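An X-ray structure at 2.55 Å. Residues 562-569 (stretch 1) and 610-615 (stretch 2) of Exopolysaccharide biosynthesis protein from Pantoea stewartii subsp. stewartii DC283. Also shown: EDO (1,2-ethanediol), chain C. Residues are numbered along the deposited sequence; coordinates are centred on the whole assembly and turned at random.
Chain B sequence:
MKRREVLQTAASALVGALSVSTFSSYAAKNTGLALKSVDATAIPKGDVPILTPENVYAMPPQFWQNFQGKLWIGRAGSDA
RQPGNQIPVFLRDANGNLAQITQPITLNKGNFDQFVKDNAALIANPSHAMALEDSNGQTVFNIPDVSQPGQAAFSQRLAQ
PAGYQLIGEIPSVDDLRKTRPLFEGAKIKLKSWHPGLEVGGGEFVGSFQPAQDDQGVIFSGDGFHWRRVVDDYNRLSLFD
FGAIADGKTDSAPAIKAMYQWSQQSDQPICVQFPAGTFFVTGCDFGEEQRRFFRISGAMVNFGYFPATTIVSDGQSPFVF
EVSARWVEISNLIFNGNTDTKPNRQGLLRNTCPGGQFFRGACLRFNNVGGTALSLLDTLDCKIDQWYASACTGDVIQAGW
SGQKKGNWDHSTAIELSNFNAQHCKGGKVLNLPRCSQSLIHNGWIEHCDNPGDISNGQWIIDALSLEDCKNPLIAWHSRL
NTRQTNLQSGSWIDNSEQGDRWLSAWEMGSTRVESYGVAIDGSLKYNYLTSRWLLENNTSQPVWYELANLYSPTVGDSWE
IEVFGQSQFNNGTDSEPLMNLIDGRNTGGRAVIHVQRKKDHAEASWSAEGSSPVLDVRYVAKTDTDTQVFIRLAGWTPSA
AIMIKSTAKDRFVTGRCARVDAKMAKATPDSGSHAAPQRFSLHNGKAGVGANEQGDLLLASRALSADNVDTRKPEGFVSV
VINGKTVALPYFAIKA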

ATOM      1  N   GLU B 562     -23.008  23.353 -27.679  1.00 38.28           N
ATOM      2  CA  GLU B 562     -24.419  23.429 -27.217  1.00 38.43           C
ATOM      3  C   GLU B 562     -24.487  24.376 -26.015  1.00 38.93           C
ATOM      4  O   GLU B 562     -23.910  24.036 -24.965  1.00 38.91           O
ATOM      5  CB  GLU B 562     -24.938  22.039 -26.845  1.00 38.22           C
ATOM      6  CG  GLU B 562     -26.347  22.044 -26.280  1.00 38.21           C
ATOM      7  CD  GLU B 562     -26.835  20.693 -25.790  1.00 38.03           C
ATOM      8  OE1 GLU B 562     -27.953  20.634 -25.249  1.00 38.10           O
ATOM      9  OE2 GLU B 562     -26.092  19.704 -25.943  1.00 37.91           O
ATOM     10  N   VAL B 563     -25.153  25.524 -26.178  1.00 39.68           N
ATOM     11  CA  VAL B 563     -25.526  26.442 -25.060  1.00 40.49           C
ATOM     12  C   VAL B 563     -26.886  25.980 -24.530  1.00 41.16           C
ATOM     13  O   VAL B 563     -27.918  26.452 -25.047  1.00 41.22           O
ATOM     14  CB  VAL B 563     -25.551  27.919 -25.503  1.00 40.49           C
ATOM     15  CG1 VAL B 563     -25.908  28.851 -24.353  1.00 40.63           C
ATOM     16  CG2 VAL B 563     -24.231  28.339 -26.132  1.00 40.61           C
ATOM     17  N   PHE B 564     -26.875  25.064 -23.558  1.00 41.92           N
ATOM     18  CA  PHE B 564     -28.088  24.483 -22.926  1.00 42.72           C
ATOM     19  C   PHE B 564     -28.633  25.463 -21.884  1.00 43.76           C
ATOM     20  O   PHE B 564     -27.826  26.073 -21.162  1.00 44.05           O
ATOM     21  CB  PHE B 564     -27.778  23.123 -22.299  1.00 42.61           C
ATOM     22  CG  PHE B 564     -28.953  22.489 -21.601  1.00 42.77           C
ATOM     23  CD1 PHE B 564     -30.013  21.978 -22.334  1.00 42.80           C
ATOM     24  CD2 PHE B 564     -29.011  22.422 -20.217  1.00 42.98           C
ATOM     25  CE1 PHE B 564     -31.103  21.404 -21.696  1.00 42.91           C
ATOM     26  CE2 PHE B 564     -30.101  21.845 -19.583  1.00 43.15           C
ATOM     27  CZ  PHE B 564     -31.145  21.338 -20.324  1.00 43.07           C
ATOM     28  N   GLY B 565     -29.963  25.578 -21.806  1.00 44.85           N
ATOM     29  CA  GLY B 565     -30.681  26.566 -20.978  1.00 46.08           C
ATOM     30  C   GLY B 565     -31.475  27.520 -21.852  1.00 47.02           C
ATOM     31  O   GLY B 565     -31.385  27.389 -23.087  1.00 47.21           O
ATOM     32  N   GLN B 566     -32.213  28.456 -21.246  1.00 48.48           N
ATOM     33  CA  GLN B 566     -33.161  29.342 -21.974  1.00 49.55           C
ATOM     34  C   GLN B 566     -33.079  30.783 -21.457  1.00 50.75           C
ATOM     35  O   GLN B 566     -32.522  30.999 -20.361  1.00 51.20           O
ATOM     36  CB  GLN B 566     -34.587  28.811 -21.834  1.00 49.67           C
ATOM     37  CG  GLN B 566     -35.152  28.922 -20.425  1.00 50.09           C
ATOM     38  CD  GLN B 566     -36.657  28.829 -20.423  1.00 50.50           C
ATOM     39  OE1 GLN B 566     -37.228  27.743 -20.485  1.00 50.71           O
ATOM     40  NE2 GLN B 566     -37.311  29.976 -20.347  1.00 50.91           N
ATOM     41  N   SER B 567     -33.635  31.718 -22.234  1.00 51.87           N
ATOM     42  CA  SER B 567     -33.886  33.134 -21.858  1.00 53.22           C
ATOM     43  C   SER B 567     -35.262  33.240 -21.189  1.00 54.47           C
ATOM     44  O   SER B 567     -36.158  32.449 -21.552  1.00 54.17           O
ATOM     45  CB  SER B 567     -33.781  34.039 -23.062  1.00 53.07           C
ATOM     46  OG  SER B 567     -34.242  35.347 -22.763  1.00 53.48           O
ATOM     47  N   GLN B 568     -35.413  34.187 -20.256  1.00 55.94           N
ATOM     48  CA  GLN B 568     -36.622  34.397 -19.413  1.00 57.29           C
ATOM     49  C   GLN B 568     -36.728  33.272 -18.375  1.00 58.14           C
ATOM     50  O   GLN B 568     -36.230  32.160 -18.642  1.00 57.67           O
ATOM     51  CB  GLN B 568     -37.903  34.443 -20.253  1.00 57.46           C
ATOM     52  CG  GLN B 568     -37.841  35.374 -21.458  1.00 57.25           C
ATOM     53  CD  GLN B 568     -37.643  36.822 -21.081  1.00 57.48           C
ATOM     54  OE1 GLN B 568     -37.966  37.252 -19.976  1.00 57.75           O
ATOM     55  NE2 GLN B 568     -37.107  37.595 -22.011  1.00 57.37           N
ATOM     56  N   PHE B 569     -37.347  33.567 -17.230  1.00 59.76           N
ATOM     57  CA  PHE B 569     -37.743  32.580 -16.190  1.00 60.79           C
ATOM     58  C   PHE B 569     -39.003  33.070 -15.461  1.00 62.12           C
ATOM     59  O   PHE B 569     -39.207  32.693 -14.292  1.00 62.53           O
ATOM     60  CB  PHE B 569     -36.582  32.336 -15.221  1.00 60.78           C
ATOM     61  CG  PHE B 569     -35.986  33.592 -14.638  1.00 61.20           C
ATOM     62  CD1 PHE B 569     -34.971  34.265 -15.297  1.00 61.12           C
ATOM     63  CD2 PHE B 569     -36.443  34.107 -13.436  1.00 61.84           C
ATOM     64  CE1 PHE B 569     -34.423  35.422 -14.765  1.00 61.56           C
ATOM     65  CE2 PHE B 569     -35.894  35.265 -12.905  1.00 62.27           C
ATOM     66  CZ  PHE B 569     -34.885  35.920 -13.570  1.00 62.04           C
TER
HETATM   67  C1  EDO C 808     -38.082  38.810 -15.124  1.00 69.51           C
HETATM   68  O1  EDO C 808     -36.825  39.291 -14.689  1.00 69.45           O
HETATM   69  C2  EDO C 808     -38.082  38.362 -16.542  1.00 69.61           C
HETATM   70  O2  EDO C 808     -38.149  36.956 -16.720  1.00 69.17           O
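Stretch 2, residues 610-615: GSSPVL

Stretch 2 (G610–L615) lies across stretch 1, which is strand at V563 and loop by S567, the end-to-end directions of the touching parts (CA 563 to 568 against CA 611 to 614) standing 127° apart. The two segments therefore run obliquely and roughly against each other, with S611 placed by S567 and V614 by V563. Their CA atoms come nearest at Q566 and P613, 4.6 Å apart. G610 enters with phi/psi 45/-133, a positive phi that favours glycine; S611 (-85/84), S612 (-50/135) and P613 (-80/-11) carry the chain over the contact, V614 is extended (-120/137), and at L615 the chain turns a corner.

P613 and S611 cover the most surface. P613, its ring puckered C-gamma endo, rests on the backbone of stretch 1: its CG lies 3.5 Å from V563 O and 3.4 Å from G565 O, and also packs against V563 CG1 at 3.6 Å. V563, a t rotamer with its CA-to-CB bond toward stretch 2, extends this apolar patch by placing CG1 3.9 Å from V614 CG2.

S611 supplies the polar half of the contact and holds S567 by both its backbone and its side chain. S567 N donates to S611 O at 2.9 Å, with a nearly straight N-H...O angle of 162°, while S611 OG, on a t side chain whose CA-to-CB bond points toward stretch 1, donates to S567 O at 2.6 Å. S611 O also sits 3.1 Å from Q566 CA, so the backbones are tightly apposed here. S567 CB lies 3.1 Å from S612 O. The CA-to-CB bond of S612 points away from stretch 1, and S612 OG instead donates to V614 O at 2.7 Å, a bond within stretch 2 that spans P613.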

ATOM      1  N   GLY B 610     -36.601  26.587 -28.696  1.00 42.80           N
ATOM      2  CA  GLY B 610     -37.461  27.225 -27.679  1.00 43.27           C
ATOM      3  C   GLY B 610     -37.088  28.679 -27.443  1.00 43.48           C
ATOM      4  O   GLY B 610     -36.905  29.410 -28.433  1.00 43.27           O
ATOM      5  N   SER B 611     -36.980  29.083 -26.174  1.00 44.04           N
ATOM      6  CA  SER B 611     -36.595  30.452 -25.744  1.00 44.63           C
ATOM      7  C   SER B 611     -35.065  30.557 -25.703  1.00 44.72           C
ATOM      8  O   SER B 611     -34.484  30.385 -24.616  1.00 44.70           O
ATOM      9  CB  SER B 611     -37.228  30.793 -24.417  1.00 45.05           C
ATOM     10  OG  SER B 611     -36.914  32.121 -24.026  1.00 45.45           O
ATOM     11  N   SER B 612     -34.445  30.826 -26.857  1.00 44.95           N
ATOM     12  CA  SER B 612     -32.974  30.794 -27.083  1.00 45.15           C
ATOM     13  C   SER B 612     -32.246  31.600 -26.008  1.00 45.88           C
ATOM     14  O   SER B 612     -32.663  32.707 -25.678  1.00 46.23           O
ATOM     15  CB  SER B 612     -32.628  31.303 -28.457  1.00 44.84           C
ATOM     16  OG  SER B 612     -31.229  31.222 -28.688  1.00 44.61           O
ATOM     17  N   PRO B 613     -31.142  31.071 -25.431  1.00 46.45           N
ATOM     18  CA  PRO B 613     -30.291  31.852 -24.533  1.00 47.12           C
ATOM     19  C   PRO B 613     -29.318  32.783 -25.277  1.00 47.78           C
ATOM     20  O   PRO B 613     -28.717  33.616 -24.624  1.00 48.13           O
ATOM     21  CB  PRO B 613     -29.529  30.766 -23.760  1.00 46.90           C
ATOM     22  CG  PRO B 613     -29.403  29.626 -24.750  1.00 46.41           C
ATOM     23  CD  PRO B 613     -30.663  29.687 -25.591  1.00 46.28           C
ATOM     24  N   VAL B 614     -29.196  32.626 -26.602  1.00 48.19           N
ATOM     25  CA  VAL B 614     -28.228  33.365 -27.469  1.00 48.78           C
ATOM     26  C   VAL B 614     -29.006  34.153 -28.533  1.00 49.43           C
ATOM     27  O   VAL B 614     -29.953  33.588 -29.112  1.00 49.22           O
ATOM     28  CB  VAL B 614     -27.216  32.394 -28.110  1.00 48.41           C
ATOM     29  CG1 VAL B 614     -26.297  33.085 -29.108  1.00 48.30           C
ATOM     30  CG2 VAL B 614     -26.400  31.664 -27.053  1.00 48.27           C
ATOM     31  N   LEU B 615     -28.603  35.407 -28.774  1.00 50.68           N
ATOM     32  CA  LEU B 615     -29.185  36.317 -29.801  1.00 51.36           C
ATOM     33  C   LEU B 615     -28.263  36.391 -31.025  1.00 51.97           C
ATOM     34  O   LEU B 615     -28.789  36.377 -32.154  1.00 52.36           O
ATOM     35  CB  LEU B 615     -29.376  37.711 -29.196  1.00 51.69           C
ATOM     36  CG  LEU B 615     -30.334  37.807 -28.008  1.00 51.88           C
ATOM     37  CD1 LEU B 615     -30.477  39.252 -27.559  1.00 52.37           C
ATOM     38  CD2 LEU B 615     -31.699  37.221 -28.339  1.00 51.52           C
TER